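Local coordinates for methylated-DNA--protein-cysteine methyltransferase (Thermococcus kodakarensis, PDB 1MGT) that repairs O6-methylguanine and O4-methylthymine in DNA by transferring the methyl group to one of its own cysteines, a suicide reaction that irreversibly inactivates the enzyme, at residues A[45-49]-A[50-54]; A[6-10]-A[11-15]; A[119-122]-A[123-127]; A[79-82]-A[83-86]; A[102-105]-A[106-110]. All coordinates share one frame; numbering follows the deposited sequence.

Contact 1. Residues A[45-49]-A[50-54]. With SO4 (sulfate ion), chain D.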
loop_
_atom_site.group_PDB
_atom_site.type_symbol
_atom_site.label_atom_id
_atom_site.label_comp_id
_atom_site.label_asym_id
_atom_site.label_seq_id
_atom_site.Cartn_x
_atom_site.Cartn_y
_atom_site.Cartn_z
ATOM N N GLU A 45 -11.030 -10.561 -1.034
ATOM C CA GLU A 45 -11.649 -11.215 -2.171
ATOM C C GLU A 45 -10.603 -11.393 -3.281
ATOM O O GLU A 45 -10.524 -12.445 -3.899
ATOM C CB GLU A 45 -12.857 -10.475 -2.703
ATOM C CG GLU A 45 -13.764 -11.309 -3.598
ATOM C CD GLU A 45 -14.578 -12.331 -2.811
ATOM O OE1 GLU A 45 -15.069 -12.018 -1.700
ATOM O OE2 GLU A 45 -14.728 -13.469 -3.315
ATOM N N HIS A 46 -9.828 -10.334 -3.510
ATOM C CA HIS A 46 -8.774 -10.396 -4.509
ATOM C C HIS A 46 -7.711 -11.430 -4.129
ATOM O O HIS A 46 -7.333 -12.236 -4.965
ATOM C CB HIS A 46 -8.142 -8.994 -4.641
ATOM C CG HIS A 46 -6.822 -9.042 -5.360
ATOM N ND1 HIS A 46 -6.754 -9.201 -6.725
ATOM C CD2 HIS A 46 -5.546 -8.972 -4.916
ATOM C CE1 HIS A 46 -5.494 -9.220 -7.105
ATOM N NE2 HIS A 46 -4.746 -9.086 -6.035
ATOM N N LEU A 47 -7.224 -11.425 -2.893
ATOM C CA LEU A 47 -6.205 -12.387 -2.483
ATOM C C LEU A 47 -6.762 -13.827 -2.484
ATOM O O LEU A 47 -6.068 -14.756 -2.878
ATOM C CB LEU A 47 -5.689 -12.060 -1.087
ATOM C CG LEU A 47 -4.905 -10.725 -0.965
ATOM C CD1 LEU A 47 -4.664 -10.368 0.478
ATOM C CD2 LEU A 47 -3.587 -10.901 -1.726
ATOM N N GLY A 48 -8.017 -13.949 -2.086
ATOM C CA GLY A 48 -8.657 -15.297 -2.074
ATOM C C GLY A 48 -8.727 -15.833 -3.498
ATOM O O GLY A 48 -8.515 -17.025 -3.721
ATOM N N LYS A 49 -8.995 -15.001 -4.509
ATOM C CA LYS A 49 -9.043 -15.447 -5.892
ATOM C C LYS A 49 -7.660 -15.861 -6.390
ATOM O O LYS A 49 -7.528 -16.511 -7.447
ATOM C CB LYS A 49 -9.647 -14.350 -6.784
ATOM C CG LYS A 49 -11.181 -14.299 -6.641
ATOM C CD LYS A 49 -11.824 -15.142 -7.727
ATOM C CE LYS A 49 -12.871 -16.105 -7.187
ATOM N NZ LYS A 49 -13.928 -15.419 -6.396
ATOM N N ARG A 50 -6.606 -15.481 -5.678
ATOM C CA ARG A 50 -5.246 -15.862 -6.044
ATOM C C ARG A 50 -4.745 -17.025 -5.207
ATOM O O ARG A 50 -3.566 -17.370 -5.215
ATOM C CB ARG A 50 -4.271 -14.690 -6.016
ATOM C CG ARG A 50 -4.490 -13.889 -7.344
ATOM C CD ARG A 50 -3.418 -12.825 -7.400
ATOM N NE ARG A 50 -3.503 -12.064 -8.658
ATOM C CZ ARG A 50 -2.457 -11.239 -8.936
ATOM N NH1 ARG A 50 -1.454 -11.162 -8.087
ATOM N NH2 ARG A 50 -2.511 -10.541 -10.061
ATOM N N GLY A 51 -5.682 -17.681 -4.496
ATOM C CA GLY A 51 -5.373 -18.825 -3.682
ATOM C C GLY A 51 -4.847 -18.601 -2.307
ATOM O O GLY A 51 -4.323 -19.534 -1.667
ATOM N N VAL A 52 -4.936 -17.396 -1.752
ATOM C CA VAL A 52 -4.446 -17.106 -0.422
ATOM C C VAL A 52 -5.534 -17.401 0.625
ATOM O O VAL A 52 -6.677 -17.023 0.398
ATOM C CB VAL A 52 -4.040 -15.611 -0.321
ATOM C CG1 VAL A 52 -3.503 -15.302 1.062
ATOM C CG2 VAL A 52 -2.991 -15.336 -1.415
ATOM N N SER A 53 -5.169 -18.081 1.691
ATOM C CA SER A 53 -6.133 -18.394 2.756
ATOM C C SER A 53 -6.162 -17.229 3.741
ATOM O O SER A 53 -5.114 -16.928 4.310
ATOM C CB SER A 53 -5.653 -19.668 3.491
ATOM O OG SER A 53 -5.844 -20.729 2.559
ATOM N N ILE A 54 -7.312 -16.604 3.899
ATOM C CA ILE A 54 -7.520 -15.472 4.741
ATOM C C ILE A 54 -8.587 -15.681 5.829
ATOM O O ILE A 54 -9.654 -16.202 5.510
ATOM C CB ILE A 54 -8.101 -14.289 3.879
ATOM C CG1 ILE A 54 -7.183 -13.941 2.703
ATOM C CG2 ILE A 54 -8.299 -13.055 4.744
ATOM C CD1 ILE A 54 -5.819 -13.456 3.130
HETATM S S SO4 D . -5.770 -11.128 -11.327
HETATM O O1 SO4 D . -5.700 -12.368 -10.494
HETATM O O2 SO4 D . -6.314 -9.993 -10.510
HETATM O O3 SO4 D . -6.671 -11.367 -12.504
HETATM O O4 SO4 D . -4.408 -10.757 -11.834
HETATM O O HOH W 1 -8.406 -18.950 -1.577
#
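A Schellman motif closes helix 33-49, with Gly51, at positive phi, as its C-prime residue. Its two defining bonds run from Val52 N back to Leu47 O (3.1 Å) and from Gly51 N to Gly48 O (3.0 Å). Leu47 O also accepts from Arg50 N at 2.9 Å, and the two donors come to it from opposite faces of the carbonyl plane. A side chain on Gly51 would be jammed against the carbonyl of Arg50. Leu47 CB packs on Val52 CB (4.0 Å), and Leu47 CD1 meets Ile54 CD1.

Arg50 itself runs extended from CG to NE beside His46. The histidine sends CE1 over the rim of one guanidinium face, 3.8 Å from Arg50 NE, with the ring and guanidinium planes 46° apart. The edge of the guanidinium grips a sulfate, probably from the crystallisation liquor: NE reaches O1 at 2.9 Å in an almost straight bond (177°), and NH2 reaches O4 at 2.6 Å. Arg132 binds the same ion, while Arg50 NH1 turns to Glu93 and the Gly88 carbonyl. With its edge divided between sulfate and protein, the guanidinium is held against rotation, and the anion probably offsets the positive charge gathered beside His46.

Contact 2. Residues A[6-10]-A[11-15]. With SO4 (sulfate ion), chain C.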
loop_
_atom_site.group_PDB
_atom_site.type_symbol
_atom_site.label_atom_id
_atom_site.label_comp_id
_atom_site.label_asym_id
_atom_site.label_seq_id
_atom_site.Cartn_x
_atom_site.Cartn_y
_atom_site.Cartn_z
ATOM N N LYS A 6 -7.118 3.025 14.809
ATOM C CA LYS A 6 -7.329 4.408 14.330
ATOM C C LYS A 6 -6.180 5.258 14.842
ATOM O O LYS A 6 -5.654 5.007 15.939
ATOM C CB LYS A 6 -8.672 4.843 14.869
ATOM C CG LYS A 6 -9.000 6.305 14.996
ATOM C CD LYS A 6 -10.287 6.421 15.815
ATOM C CE LYS A 6 -10.693 7.857 16.059
ATOM N NZ LYS A 6 -11.742 7.876 17.130
ATOM N N PHE A 7 -5.712 6.203 14.028
ATOM C CA PHE A 7 -4.612 7.073 14.418
ATOM C C PHE A 7 -5.000 8.515 14.084
ATOM O O PHE A 7 -5.733 8.759 13.118
ATOM C CB PHE A 7 -3.321 6.774 13.604
ATOM C CG PHE A 7 -2.834 5.357 13.862
ATOM C CD1 PHE A 7 -3.282 4.308 13.084
ATOM C CD2 PHE A 7 -1.968 5.121 14.912
ATOM C CE1 PHE A 7 -2.827 3.016 13.356
ATOM C CE2 PHE A 7 -1.526 3.837 15.187
ATOM C CZ PHE A 7 -1.974 2.782 14.397
ATOM N N ARG A 8 -4.485 9.454 14.856
ATOM C CA ARG A 8 -4.774 10.856 14.562
ATOM C C ARG A 8 -3.526 11.493 13.924
ATOM O O ARG A 8 -2.397 11.184 14.307
ATOM C CB ARG A 8 -5.045 11.608 15.867
ATOM C CG ARG A 8 -6.368 11.220 16.499
ATOM C CD ARG A 8 -6.764 12.173 17.651
ATOM N NE ARG A 8 -7.955 11.582 18.287
ATOM C CZ ARG A 8 -9.181 11.660 17.819
ATOM N NH1 ARG A 8 -9.491 12.318 16.709
ATOM N NH2 ARG A 8 -10.160 11.042 18.494
ATOM N N VAL A 9 -3.733 12.330 12.941
ATOM C CA VAL A 9 -2.636 13.081 12.290
ATOM C C VAL A 9 -3.203 14.511 12.285
ATOM O O VAL A 9 -3.890 14.911 11.367
ATOM C CB VAL A 9 -2.225 12.629 10.911
ATOM C CG1 VAL A 9 -1.039 13.500 10.429
ATOM C CG2 VAL A 9 -1.789 11.165 10.909
ATOM N N GLY A 10 -3.002 15.194 13.412
ATOM C CA GLY A 10 -3.569 16.546 13.541
ATOM C C GLY A 10 -5.102 16.384 13.561
ATOM O O GLY A 10 -5.617 15.606 14.378
ATOM N N GLU A 11 -5.818 17.136 12.761
ATOM C CA GLU A 11 -7.256 17.091 12.708
ATOM C C GLU A 11 -7.817 15.952 11.870
ATOM O O GLU A 11 -9.036 15.814 11.771
ATOM C CB GLU A 11 -7.832 18.423 12.205
ATOM C CG GLU A 11 -7.486 18.719 10.757
ATOM C CD GLU A 11 -6.172 19.440 10.551
ATOM O OE1 GLU A 11 -6.126 20.249 9.584
ATOM O OE2 GLU A 11 -5.172 19.265 11.280
ATOM N N ARG A 12 -6.964 15.189 11.210
ATOM C CA ARG A 12 -7.473 14.077 10.391
ATOM C C ARG A 12 -7.401 12.778 11.186
ATOM O O ARG A 12 -6.611 12.649 12.118
ATOM C CB ARG A 12 -6.648 13.920 9.109
ATOM C CG ARG A 12 -6.541 15.227 8.318
ATOM C CD ARG A 12 -6.355 14.915 6.827
ATOM N NE ARG A 12 -7.595 14.392 6.269
ATOM C CZ ARG A 12 -8.004 14.512 5.011
ATOM N NH1 ARG A 12 -7.270 15.165 4.118
ATOM N NH2 ARG A 12 -9.165 13.964 4.659
ATOM N N VAL A 13 -8.229 11.821 10.770
ATOM C CA VAL A 13 -8.216 10.523 11.446
ATOM C C VAL A 13 -7.914 9.497 10.345
ATOM O O VAL A 13 -8.506 9.662 9.278
ATOM C CB VAL A 13 -9.546 10.198 12.126
ATOM C CG1 VAL A 13 -9.589 8.749 12.562
ATOM C CG2 VAL A 13 -9.705 11.078 13.391
ATOM N N VAL A 14 -6.989 8.610 10.573
ATOM C CA VAL A 14 -6.670 7.590 9.574
ATOM C C VAL A 14 -6.884 6.203 10.221
ATOM O O VAL A 14 -6.318 5.949 11.276
ATOM C CB VAL A 14 -5.195 7.661 9.120
ATOM C CG1 VAL A 14 -4.867 6.549 8.147
ATOM C CG2 VAL A 14 -4.935 9.014 8.422
ATOM N N TRP A 15 -7.636 5.355 9.550
ATOM C CA TRP A 15 -7.879 3.992 10.035
ATOM C C TRP A 15 -6.972 3.046 9.238
ATOM O O TRP A 15 -6.943 3.190 8.011
ATOM C CB TRP A 15 -9.343 3.614 9.718
ATOM C CG TRP A 15 -10.297 4.261 10.687
ATOM C CD1 TRP A 15 -10.852 5.496 10.621
ATOM C CD2 TRP A 15 -10.783 3.653 11.890
ATOM N NE1 TRP A 15 -11.658 5.709 11.717
ATOM C CE2 TRP A 15 -11.639 4.593 12.507
ATOM C CE3 TRP A 15 -10.566 2.411 12.493
ATOM C CZ2 TRP A 15 -12.289 4.313 13.706
ATOM C CZ3 TRP A 15 -11.219 2.143 13.694
ATOM C CH2 TRP A 15 -12.065 3.099 14.279
HETATM S S SO4 C . -13.130 11.121 16.329
HETATM O O1 SO4 C . -12.549 10.349 17.456
HETATM O O2 SO4 C . -14.449 11.709 16.748
HETATM O O3 SO4 C . -13.349 10.258 15.134
HETATM O O4 SO4 C . -12.214 12.249 15.939
HETATM O O HOH W 2 -7.866 13.848 14.756
#
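Lys6 and Arg8 converge with Val13 on a sulfate on one face of a beta hairpin. Lys6 NZ reaches O1 of the ion at 2.6 Å; Arg8 takes it edge-on, NH2 to the same O1 at 2.7 Å and NH1 to O4 at 2.8 Å. The hairpin joins antiparallel strands 2-9 and 12-20 through a type II' turn from Val9 to Arg12, with Gly10 at positive phi. Two hydrogen-bonded pairs, Phe7 with Val14 and Val9 with Arg12, zip the strands together, and a water links Arg8 NH1 to the carbonyls of Gly10 and Arg12.

Val13 fits between the two basic chains: CG2 lies against Arg8 NH1, the side chains pointing the same way. Lys6, its CG anti to the backbone N (chi1 159°), crosses the Trp15 indole. With an alanine in place of Trp15, the lysine stem would probably lose the surface it lies on and be freer to swing from the sulfate. On the other face Phe7 stacks on Phe68, and Val14 touches Phe162. The closest side-chain carbon pair across the strands is Lys6 CG to Val13 CG1 at 3.5 Å, while Lys6 CB sits 3.6 Å from the centroid of the Trp15 six-membered ring, 2° off its normal.

Contact 3. Residues A[119-122]-A[123-127]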
loop_
_atom_site.group_PDB
_atom_site.type_symbol
_atom_site.label_atom_id
_atom_site.label_comp_id
_atom_site.label_asym_id
_atom_site.label_seq_id
_atom_site.Cartn_x
_atom_site.Cartn_y
_atom_site.Cartn_z
ATOM N N LEU A 119 12.219 -0.514 -15.618
ATOM C CA LEU A 119 12.082 -1.970 -15.463
ATOM C C LEU A 119 11.906 -2.698 -16.771
ATOM O O LEU A 119 11.522 -3.883 -16.784
ATOM C CB LEU A 119 10.838 -2.145 -14.575
ATOM C CG LEU A 119 10.995 -2.349 -13.074
ATOM C CD1 LEU A 119 12.351 -2.051 -12.506
ATOM C CD2 LEU A 119 9.885 -1.610 -12.336
ATOM N N ASN A 120 12.122 -2.021 -17.911
ATOM C CA ASN A 120 11.965 -2.640 -19.218
ATOM C C ASN A 120 10.574 -3.220 -19.425
ATOM O O ASN A 120 10.424 -4.312 -19.992
ATOM C CB ASN A 120 12.997 -3.781 -19.430
ATOM C CG ASN A 120 14.400 -3.201 -19.474
ATOM O OD1 ASN A 120 14.618 -2.138 -20.065
ATOM N ND2 ASN A 120 15.325 -3.877 -18.824
ATOM N N THR A 121 9.559 -2.509 -18.951
ATOM C CA THR A 121 8.199 -3.038 -19.124
ATOM C C THR A 121 7.320 -1.956 -19.687
ATOM O O THR A 121 7.828 -0.906 -20.146
ATOM C CB THR A 121 7.708 -3.606 -17.770
ATOM O OG1 THR A 121 6.416 -4.217 -17.947
ATOM C CG2 THR A 121 7.630 -2.514 -16.719
ATOM N N SER A 122 6.010 -2.153 -19.704
ATOM C CA SER A 122 5.103 -1.145 -20.239
ATOM C C SER A 122 4.364 -0.427 -19.119
ATOM O O SER A 122 4.152 -0.956 -18.020
ATOM C CB SER A 122 4.079 -1.818 -21.159
ATOM O OG SER A 122 3.161 -2.595 -20.428
ATOM N N PRO A 123 3.976 0.809 -19.369
ATOM C CA PRO A 123 3.250 1.625 -18.421
ATOM C C PRO A 123 1.940 0.915 -18.040
ATOM O O PRO A 123 1.511 1.042 -16.899
ATOM C CB PRO A 123 2.957 2.924 -19.172
ATOM C CG PRO A 123 3.866 2.935 -20.336
ATOM C CD PRO A 123 4.262 1.534 -20.652
ATOM N N ARG A 124 1.317 0.197 -18.958
ATOM C CA ARG A 124 0.089 -0.528 -18.650
ATOM C C ARG A 124 0.375 -1.669 -17.667
ATOM O O ARG A 124 -0.393 -1.773 -16.704
ATOM C CB ARG A 124 -0.636 -1.024 -19.882
ATOM C CG ARG A 124 -1.214 0.131 -20.691
ATOM C CD ARG A 124 -1.837 -0.400 -21.996
ATOM N NE ARG A 124 -1.972 0.736 -22.906
ATOM C CZ ARG A 124 -2.984 0.965 -23.721
ATOM N NH1 ARG A 124 -4.013 0.132 -23.771
ATOM N NH2 ARG A 124 -2.960 2.049 -24.483
ATOM N N ALA A 125 1.459 -2.386 -17.853
ATOM C CA ALA A 125 1.795 -3.462 -16.891
ATOM C C ALA A 125 2.029 -2.908 -15.511
ATOM O O ALA A 125 1.611 -3.456 -14.470
ATOM C CB ALA A 125 2.994 -4.255 -17.421
ATOM N N VAL A 126 2.711 -1.747 -15.399
ATOM C CA VAL A 126 2.995 -1.101 -14.129
ATOM C C VAL A 126 1.680 -0.606 -13.513
ATOM O O VAL A 126 1.502 -0.729 -12.305
ATOM C CB VAL A 126 3.945 0.115 -14.305
ATOM C CG1 VAL A 126 3.979 0.990 -13.064
ATOM C CG2 VAL A 126 5.355 -0.438 -14.569
ATOM N N GLY A 127 0.809 -0.072 -14.364
ATOM C CA GLY A 127 -0.491 0.416 -13.877
ATOM C C GLY A 127 -1.264 -0.780 -13.283
ATOM O O GLY A 127 -1.825 -0.656 -12.187
#
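Ser122 carries its OG between the backbone N and the carbonyl carbon (chi1 71°), a rotation that turns the hydroxyl oxygen forward onto the first turn of helix 123-131. There it accepts from Ala125 N at 3.1 Å with an N-H...O angle of 159°, an N-cap bond for an amide at the start of the helix. The Ser122 carbonyl does the other half of the work, taking Val126 N at 3.1 Å, the donor standing nearly in line with C=O. One residue thus serves two early helix amides, through side chain and backbone.

Thr121 comes in just ahead of the cap. Its OG1, anti to the backbone N at chi1 -176°, lies 3.5 Å from Ala125 CB, and the same methyl carbon is 3.4 Å from Ser122 OG. The other branch, Thr121 CG2, crosses Val126 obliquely to meet its CG2 at 3.8 Å.

Helix 123-131 is the second of the helix-turn-helix and probably corresponds to the recognition helix that enters DNA in relatives of this protein. Asn120, at positive phi, is the C-prime residue of the Schellman motif ending helix 112-118. Phe92 of helix 91-103 touches both Thr121 and Ala125, while Val126 packs on Leu115 and Ala116 of helix 112-118.

Contact 4. Residues A[79-82]-A[83-86]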
loop_
_atom_site.group_PDB
_atom_site.type_symbol
_atom_site.label_atom_id
_atom_site.label_comp_id
_atom_site.label_asym_id
_atom_site.label_seq_id
_atom_site.Cartn_x
_atom_site.Cartn_y
_atom_site.Cartn_z
ATOM N N SER A 79 12.558 -0.830 5.080
ATOM C CA SER A 79 12.736 -1.668 6.280
ATOM C C SER A 79 11.509 -2.512 6.567
ATOM O O SER A 79 11.612 -3.464 7.342
ATOM C CB SER A 79 13.100 -0.818 7.491
ATOM O OG SER A 79 12.047 0.071 7.785
ATOM N N PHE A 80 10.370 -2.223 5.929
ATOM C CA PHE A 80 9.154 -3.009 6.159
ATOM C C PHE A 80 9.066 -4.193 5.209
ATOM O O PHE A 80 8.246 -5.091 5.432
ATOM C CB PHE A 80 7.914 -2.131 5.984
ATOM C CG PHE A 80 6.656 -2.648 6.652
ATOM C CD1 PHE A 80 6.315 -2.224 7.921
ATOM C CD2 PHE A 80 5.822 -3.538 6.016
ATOM C CE1 PHE A 80 5.165 -2.691 8.538
ATOM C CE2 PHE A 80 4.662 -4.010 6.610
ATOM C CZ PHE A 80 4.340 -3.582 7.886
ATOM N N LEU A 81 9.907 -4.254 4.166
ATOM C CA LEU A 81 9.848 -5.357 3.212
ATOM C C LEU A 81 9.905 -6.740 3.860
ATOM O O LEU A 81 9.187 -7.632 3.421
ATOM C CB LEU A 81 10.992 -5.260 2.203
ATOM C CG LEU A 81 10.816 -4.877 0.764
ATOM C CD1 LEU A 81 9.520 -4.231 0.361
ATOM C CD2 LEU A 81 12.016 -4.005 0.292
ATOM N N ARG A 82 10.719 -6.951 4.880
ATOM C CA ARG A 82 10.832 -8.249 5.533
ATOM C C ARG A 82 9.566 -8.718 6.246
ATOM O O ARG A 82 9.454 -9.912 6.545
ATOM C CB ARG A 82 11.976 -8.155 6.575
ATOM C CG ARG A 82 11.907 -6.845 7.324
ATOM C CD ARG A 82 11.367 -6.949 8.730
ATOM N NE ARG A 82 12.430 -6.974 9.732
ATOM C CZ ARG A 82 13.419 -7.841 9.831
ATOM N NH1 ARG A 82 14.322 -7.721 10.819
ATOM N NH2 ARG A 82 13.562 -8.846 8.980
ATOM N N GLU A 83 8.638 -7.818 6.531
ATOM C CA GLU A 83 7.396 -8.195 7.196
ATOM C C GLU A 83 6.336 -8.687 6.205
ATOM O O GLU A 83 5.318 -9.236 6.640
ATOM C CB GLU A 83 6.792 -6.988 7.914
ATOM C CG GLU A 83 7.724 -6.185 8.785
ATOM C CD GLU A 83 7.959 -6.819 10.141
ATOM O OE1 GLU A 83 7.428 -7.924 10.385
ATOM O OE2 GLU A 83 8.680 -6.200 10.948
ATOM N N LEU A 84 6.544 -8.484 4.915
ATOM C CA LEU A 84 5.584 -8.868 3.891
ATOM C C LEU A 84 5.647 -10.307 3.465
ATOM O O LEU A 84 6.729 -10.821 3.169
ATOM C CB LEU A 84 5.776 -7.966 2.639
ATOM C CG LEU A 84 5.710 -6.463 2.947
ATOM C CD1 LEU A 84 5.953 -5.645 1.675
ATOM C CD2 LEU A 84 4.367 -6.083 3.562
ATOM N N SER A 85 4.493 -10.984 3.357
ATOM C CA SER A 85 4.550 -12.380 2.940
ATOM C C SER A 85 4.655 -12.579 1.447
ATOM O O SER A 85 5.113 -13.648 1.002
ATOM C CB SER A 85 3.274 -13.120 3.414
ATOM O OG SER A 85 2.215 -12.675 2.572
ATOM N N PHE A 86 4.213 -11.637 0.618
ATOM C CA PHE A 86 4.179 -11.749 -0.816
ATOM C C PHE A 86 3.256 -12.874 -1.269
ATOM O O PHE A 86 3.377 -13.364 -2.391
ATOM C CB PHE A 86 5.547 -11.852 -1.520
ATOM C CG PHE A 86 6.200 -10.478 -1.475
ATOM C CD1 PHE A 86 7.160 -10.193 -0.541
ATOM C CD2 PHE A 86 5.778 -9.508 -2.381
ATOM C CE1 PHE A 86 7.754 -8.940 -0.468
ATOM C CE2 PHE A 86 6.371 -8.256 -2.299
ATOM C CZ PHE A 86 7.333 -7.977 -1.370
HETATM O O HOH W 3 9.484 -10.429 2.593
#
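Phe80 sets its ring beneath Glu83 and beside Leu84, the first side chain of 79-82 to meet the residues that follow. With CG anti to the backbone N (chi1 -159°), its ring turns one face to Glu83. Glu83 CG stands over the centre, 4.1 Å from the centroid and 2° off the normal, in a CH-pi contact made by the stem of the acid; the carboxylate plane is turned 51° from the ring. Leu84 comes to the edge instead, its CD2 lying near the ring plane 3.7 Å from Phe80 CE2. The Phe80 carbonyl accepts from Glu83 N at 3.0 Å.

Leu81 repeats the backbone step, its O taking Leu84 N at 3.2 Å, and a water donates to both Leu81 O and Leu84 O. Leu81 CD1 meets Leu84 CD1 at 4.1 Å, so the two methyl branches of Leu84 serve different neighbours. An alanine in place of Leu84 would probably open a gap between the Phe80 edge and the Leu81 methyl.

Arg82 bends at chi2 and chi3 and runs alongside Glu83, with its CD 3.6 Å from Glu83 OE2. NE stays 4.0 Å from the same oxygen, close enough for charge attraction but beyond a salt bridge; Lys66 makes a long, weak ion pair with OE2.

Phe80 also packs on Val67 and Val70 of helix 63-71, while Leu84 covers Val24 and Tyr135. Two overlapping i to i+3 turns with helical backbone angles, without a regular helix, thus lie in the connection between helices 63-71 and 91-103.

Contact 5. Residues A[102-105]-A[106-110]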
loop_
_atom_site.group_PDB
_atom_site.type_symbol
_atom_site.label_atom_id
_atom_site.label_comp_id
_atom_site.label_asym_id
_atom_site.label_seq_id
_atom_site.Cartn_x
_atom_site.Cartn_y
_atom_site.Cartn_z
ATOM N N LYS A 102 12.536 0.250 -2.787
ATOM C CA LYS A 102 13.942 0.523 -2.515
ATOM C C LYS A 102 14.452 1.770 -3.236
ATOM O O LYS A 102 15.423 2.375 -2.766
ATOM C CB LYS A 102 14.779 -0.666 -3.049
ATOM C CG LYS A 102 14.714 -1.879 -2.118
ATOM C CD LYS A 102 15.580 -3.021 -2.647
ATOM C CE LYS A 102 15.104 -4.335 -2.014
ATOM N NZ LYS A 102 16.154 -5.396 -2.071
ATOM N N ASN A 103 13.830 2.117 -4.366
ATOM C CA ASN A 103 14.395 3.266 -5.093
ATOM C C ASN A 103 13.630 4.551 -5.154
ATOM O O ASN A 103 14.283 5.584 -5.463
ATOM C CB ASN A 103 14.647 2.770 -6.553
ATOM C CG ASN A 103 15.702 1.687 -6.573
ATOM O OD1 ASN A 103 16.871 1.968 -6.301
ATOM N ND2 ASN A 103 15.298 0.455 -6.862
ATOM N N VAL A 104 12.333 4.577 -4.940
ATOM C CA VAL A 104 11.559 5.824 -5.006
ATOM C C VAL A 104 11.415 6.332 -3.582
ATOM O O VAL A 104 10.580 5.864 -2.802
ATOM C CB VAL A 104 10.231 5.621 -5.731
ATOM C CG1 VAL A 104 9.480 6.930 -5.915
ATOM C CG2 VAL A 104 10.533 5.031 -7.133
ATOM N N LYS A 105 12.280 7.281 -3.230
ATOM C CA LYS A 105 12.334 7.790 -1.874
ATOM C C LYS A 105 11.247 8.747 -1.454
ATOM O O LYS A 105 10.647 9.459 -2.241
ATOM C CB LYS A 105 13.701 8.487 -1.643
ATOM C CG LYS A 105 14.906 7.677 -2.047
ATOM C CD LYS A 105 15.119 6.424 -1.241
ATOM C CE LYS A 105 16.209 5.542 -1.848
ATOM N NZ LYS A 105 17.544 6.227 -1.756
ATOM N N ARG A 106 11.025 8.768 -0.138
ATOM C CA ARG A 106 10.035 9.676 0.445
ATOM C C ARG A 106 10.383 11.119 0.053
ATOM O O ARG A 106 11.550 11.497 0.197
ATOM C CB ARG A 106 10.134 9.518 1.967
ATOM C CG ARG A 106 8.970 10.156 2.713
ATOM C CD ARG A 106 9.214 9.978 4.237
ATOM N NE ARG A 106 8.145 10.710 4.936
ATOM C CZ ARG A 106 6.978 10.124 5.235
ATOM N NH1 ARG A 106 6.781 8.855 4.909
ATOM N NH2 ARG A 106 6.068 10.851 5.855
ATOM N N GLY A 107 9.414 11.864 -0.430
ATOM C CA GLY A 107 9.645 13.251 -0.844
ATOM C C GLY A 107 9.824 13.345 -2.358
ATOM O O GLY A 107 9.928 14.451 -2.906
ATOM N N SER A 108 9.858 12.198 -3.043
ATOM C CA SER A 108 10.003 12.211 -4.492
ATOM C C SER A 108 8.888 11.387 -5.124
ATOM O O SER A 108 8.150 10.701 -4.396
ATOM C CB SER A 108 11.371 11.680 -4.944
ATOM O OG SER A 108 11.348 10.246 -4.845
ATOM N N VAL A 109 8.738 11.506 -6.434
ATOM C CA VAL A 109 7.718 10.799 -7.191
ATOM C C VAL A 109 8.362 10.238 -8.466
ATOM O O VAL A 109 9.552 10.483 -8.695
ATOM C CB VAL A 109 6.521 11.666 -7.585
ATOM C CG1 VAL A 109 5.787 12.234 -6.352
ATOM C CG2 VAL A 109 6.970 12.824 -8.487
ATOM N N ILE A 110 7.590 9.486 -9.216
ATOM C CA ILE A 110 8.079 8.917 -10.487
ATOM C C ILE A 110 6.839 8.717 -11.341
ATOM O O ILE A 110 5.747 8.445 -10.810
ATOM C CB ILE A 110 8.864 7.629 -10.308
ATOM C CG1 ILE A 110 9.573 7.259 -11.633
ATOM C CG2 ILE A 110 7.920 6.484 -9.882
ATOM C CD1 ILE A 110 10.797 6.386 -11.422
#
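Val104 and Ile110 cross at about a right angle where the chain doubles back after helix 91-103, and a type II beta turn from Lys105 to Ser108 makes the reversal. Val104 is the first residue to leave helical geometry, and its two methyls face different partners. CG2, anti to the carbonyl carbon, meets Ile110 CG2 at 4.1 Å; CG1, anti to the backbone N, lies 4.0 Å from Ser108 OG and also near the backbone of Val109. The valine thus touches both the turn, at Ser108, and the start of strand 110-111, at Ile110.

Lys105 bends at chi2 and chi4 and carries its ammonium end away from the turn. Arg106 is extended from CG to NE and leaves the turn altogether: NH2 bonds to the Leu71 carbonyl, and NH1 forms a long, weak ion pair with Glu167. Gly107 takes the tight corner, where a side chain would be jammed against the carbonyl of Arg106. Beyond the turn, Ile110 pairs its backbone with Arg143 and Val145, tying this loop to the strand 144-145 region that follows Cys141, the probable methyl acceptor.

Set between its own backbone N and carbonyl carbon (chi1 77°), Ser108 OG folds back so that the residue grips the Lys105 carbonyl twice. Its N reaches Lys105 O at 3.0 Å, tilted 27° from the carbonyl plane, while OG donates to a lone pair of that same oxygen in the plane, at 2.8 Å.

In the fold
Four of these local contacts lie at the surface; contact 4, about 12 Å from the centre of the chain, is partly buried. Contacts 1, 2 and 4 belong to the N-terminal part of the protein, contacts 3 and 5 to its DNA-binding domain. Contact 4 touches contact 5 through Leu81 CD2 and Lys102 CE, where the connecting loop meets helix 91-103. Helix ends dominate contacts 1 and 3, one terminating a helix and the other starting one; contact 5 follows the end of helix 91-103 with a type II turn, whereas contact 2 closes a hairpin. Contacts 1 and 2 gather basic side chains round sulfates; contacts 3 and 5 rely on serine hydroxyls, and contact 4 on aromatic and aliphatic packing.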